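PDB 2PFY: putative exported protein from Bordetella pertussis Tohama I, which binds pyroglutamic acid as an extracytoplasmic solute receptor, probably delivering it to a tripartite ATP-independent periplasmic (TRAP) transporter. Local coordinates for residues S118-Q123 against P184-D189. Residues are numbered along the deposited sequence; the frame is centred on the assembly and turned at random.
Sequences SPWPPQ and PATGVD. With PCA (pyroglutamic acid), chain E.
W120 and T186 meet beside bound pyroglutamic acid in a buried, mainly apolar contact, where the proline-rich chain leaving strand 112-119 packs against the start of helix 184-189. No hydrogen bond links the two segments; the ligand joins them instead. The lactam N-H of pyroglutamic acid points almost straight at the hydroxyl of T186, PCA N to T186 OG1 being 2.7 Å with an angle of 173° at the hydrogen. With OG1 anti to the carbonyl carbon (chi1 -69°), that hydroxyl reaches the ligand nitrogen and also lies obliquely against the indole, 3.3 Å from W120 CZ3. One face of the tryptophan ring lies against the lactam, whose CD sits 3.3 Å above the indole plane, offset toward the rim. At the ring edge, near its plane, stand A185 CB and, more distantly, D189 OD2, which is hydrogen-bonded to N14. Farther from the ligand, P121 rests its CG 3.8 Å from A185 CB, while its CB lies 4.1 Å from P184 CD. The same P184 CD lies 3.4 Å from P122 O, so the helix start meets the ring of P121 and the backbone carbonyl of P122. Within the solute-binding fold W120 and T186 belong to the ligand pocket, with S183, the residue before helix 184-189, also hydrogen-bonded to the ligand. Helix 15-30 packs on W120 and P121, and helix 223-257 touches both P121 and P184.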
loop_
_atom_site.group_PDB
_atom_site.type_symbol
_atom_site.label_atom_id
_atom_site.label_comp_id
_atom_site.label_asym_id
_atom_site.label_seq_id
_atom_site.Cartn_x
_atom_site.Cartn_y
_atom_site.Cartn_z
ATOM N N SER A 118 -3.809 1.494 7.135
ATOM C CA SER A 118 -3.080 0.346 7.682
ATOM C C SER A 118 -1.921 0.104 6.762
ATOM O O SER A 118 -2.003 0.409 5.569
ATOM C CB SER A 118 -3.952 -0.912 7.772
ATOM O OG SER A 118 -4.914 -0.775 8.795
ATOM N N PRO A 119 -0.802 -0.392 7.327
ATOM C CA PRO A 119 0.384 -0.583 6.498
ATOM C C PRO A 119 0.451 -1.989 5.876
ATOM O O PRO A 119 -0.035 -2.965 6.450
ATOM C CB PRO A 119 1.529 -0.391 7.520
ATOM C CG PRO A 119 0.960 -1.023 8.796
ATOM C CD PRO A 119 -0.529 -0.663 8.762
ATOM N N TRP A 120 1.016 -2.057 4.691
ATOM C CA TRP A 120 1.597 -3.292 4.167
ATOM C C TRP A 120 2.879 -3.587 4.978
ATOM O O TRP A 120 3.386 -2.716 5.694
ATOM C CB TRP A 120 1.987 -3.069 2.696
ATOM C CG TRP A 120 0.821 -3.061 1.781
ATOM C CD1 TRP A 120 0.096 -1.967 1.338
ATOM C CD2 TRP A 120 0.244 -4.208 1.169
ATOM N NE1 TRP A 120 -0.887 -2.381 0.474
ATOM C CE2 TRP A 120 -0.816 -3.754 0.348
ATOM C CE3 TRP A 120 0.524 -5.592 1.232
ATOM C CZ2 TRP A 120 -1.594 -4.629 -0.417
ATOM C CZ3 TRP A 120 -0.262 -6.469 0.476
ATOM C CH2 TRP A 120 -1.303 -5.978 -0.341
ATOM N N PRO A 121 3.396 -4.829 4.880
ATOM C CA PRO A 121 4.720 -5.092 5.419
ATOM C C PRO A 121 5.800 -4.435 4.538
ATOM O O PRO A 121 5.494 -3.911 3.454
ATOM C CB PRO A 121 4.817 -6.647 5.417
ATOM C CG PRO A 121 3.358 -7.143 5.204
ATOM C CD PRO A 121 2.773 -6.044 4.328
ATOM N N PRO A 122 7.055 -4.408 5.024
ATOM C CA PRO A 122 8.151 -3.815 4.262
ATOM C C PRO A 122 8.365 -4.482 2.903
ATOM O O PRO A 122 8.077 -5.686 2.746
ATOM C CB PRO A 122 9.365 -4.051 5.163
ATOM C CG PRO A 122 8.778 -4.137 6.562
ATOM C CD PRO A 122 7.489 -4.899 6.343
ATOM N N GLN A 123 8.857 -3.720 1.917
ATOM C CA GLN A 123 8.929 -4.229 0.543
ATOM C C GLN A 123 10.277 -4.907 0.288
ATOM O O GLN A 123 11.325 -4.288 0.462
ATOM C CB GLN A 123 8.742 -3.089 -0.470
ATOM C CG GLN A 123 7.458 -2.248 -0.246
ATOM C CD GLN A 123 6.193 -3.051 -0.535
ATOM O OE1 GLN A 123 5.507 -3.539 0.372
ATOM N NE2 GLN A 123 5.912 -3.223 -1.787
ATOM N N PRO A 184 6.207 -9.485 1.699
ATOM C CA PRO A 184 5.955 -10.920 1.853
ATOM C C PRO A 184 4.448 -11.245 1.942
ATOM O O PRO A 184 4.064 -12.383 1.682
ATOM C CB PRO A 184 6.704 -11.286 3.146
ATOM C CG PRO A 184 6.778 -9.961 3.949
ATOM C CD PRO A 184 6.966 -8.922 2.838
ATOM N N ALA A 185 3.591 -10.256 2.250
ATOM C CA ALA A 185 2.138 -10.528 2.269
ATOM C C ALA A 185 1.613 -10.854 0.870
ATOM O O ALA A 185 0.857 -11.811 0.688
ATOM C CB ALA A 185 1.360 -9.345 2.850
ATOM N N THR A 186 1.998 -10.031 -0.109
ATOM C CA THR A 186 1.638 -10.285 -1.523
ATOM C C THR A 186 2.304 -11.578 -2.000
ATOM O O THR A 186 1.706 -12.360 -2.750
ATOM C CB THR A 186 2.036 -9.098 -2.396
ATOM O OG1 THR A 186 1.176 -7.990 -2.067
ATOM C CG2 THR A 186 1.888 -9.421 -3.912
ATOM N N GLY A 187 3.541 -11.801 -1.561
ATOM C CA GLY A 187 4.229 -13.062 -1.862
ATOM C C GLY A 187 3.423 -14.296 -1.427
ATOM O O GLY A 187 3.302 -15.276 -2.173
ATOM N N VAL A 188 2.883 -14.263 -0.211
ATOM C CA VAL A 188 2.017 -15.361 0.248
ATOM C C VAL A 188 0.619 -15.348 -0.397
ATOM O O VAL A 188 0.163 -16.393 -0.888
ATOM C CB VAL A 188 1.953 -15.427 1.838
ATOM C CG1 VAL A 188 0.983 -16.549 2.367
ATOM C CG2 VAL A 188 3.374 -15.677 2.378
ATOM N N ASP A 189 -0.062 -14.181 -0.386
ATOM C CA ASP A 189 -1.362 -13.996 -1.099
ATOM C C ASP A 189 -1.319 -14.653 -2.491
ATOM O O ASP A 189 -2.245 -15.387 -2.888
ATOM C CB ASP A 189 -1.700 -12.505 -1.330
ATOM C CG ASP A 189 -1.881 -11.686 -0.038
ATOM O OD1 ASP A 189 -2.076 -12.238 1.074
ATOM O OD2 ASP A 189 -1.858 -10.428 -0.167
HETATM N N PCA E . 1.555 -5.300 -2.068
HETATM C CA PCA E . 0.918 -4.333 -2.992
HETATM C CB PCA E . 1.448 -2.947 -2.717
HETATM C CG PCA E . 2.489 -3.102 -1.649
HETATM C CD PCA E . 2.475 -4.549 -1.287
HETATM O OE PCA E . 3.141 -5.038 -0.380
HETATM C C PCA E . 1.194 -4.722 -4.431
HETATM O O PCA E . 0.593 -4.238 -5.398
HETATM O OXT PCA E . 2.054 -5.557 -4.643
#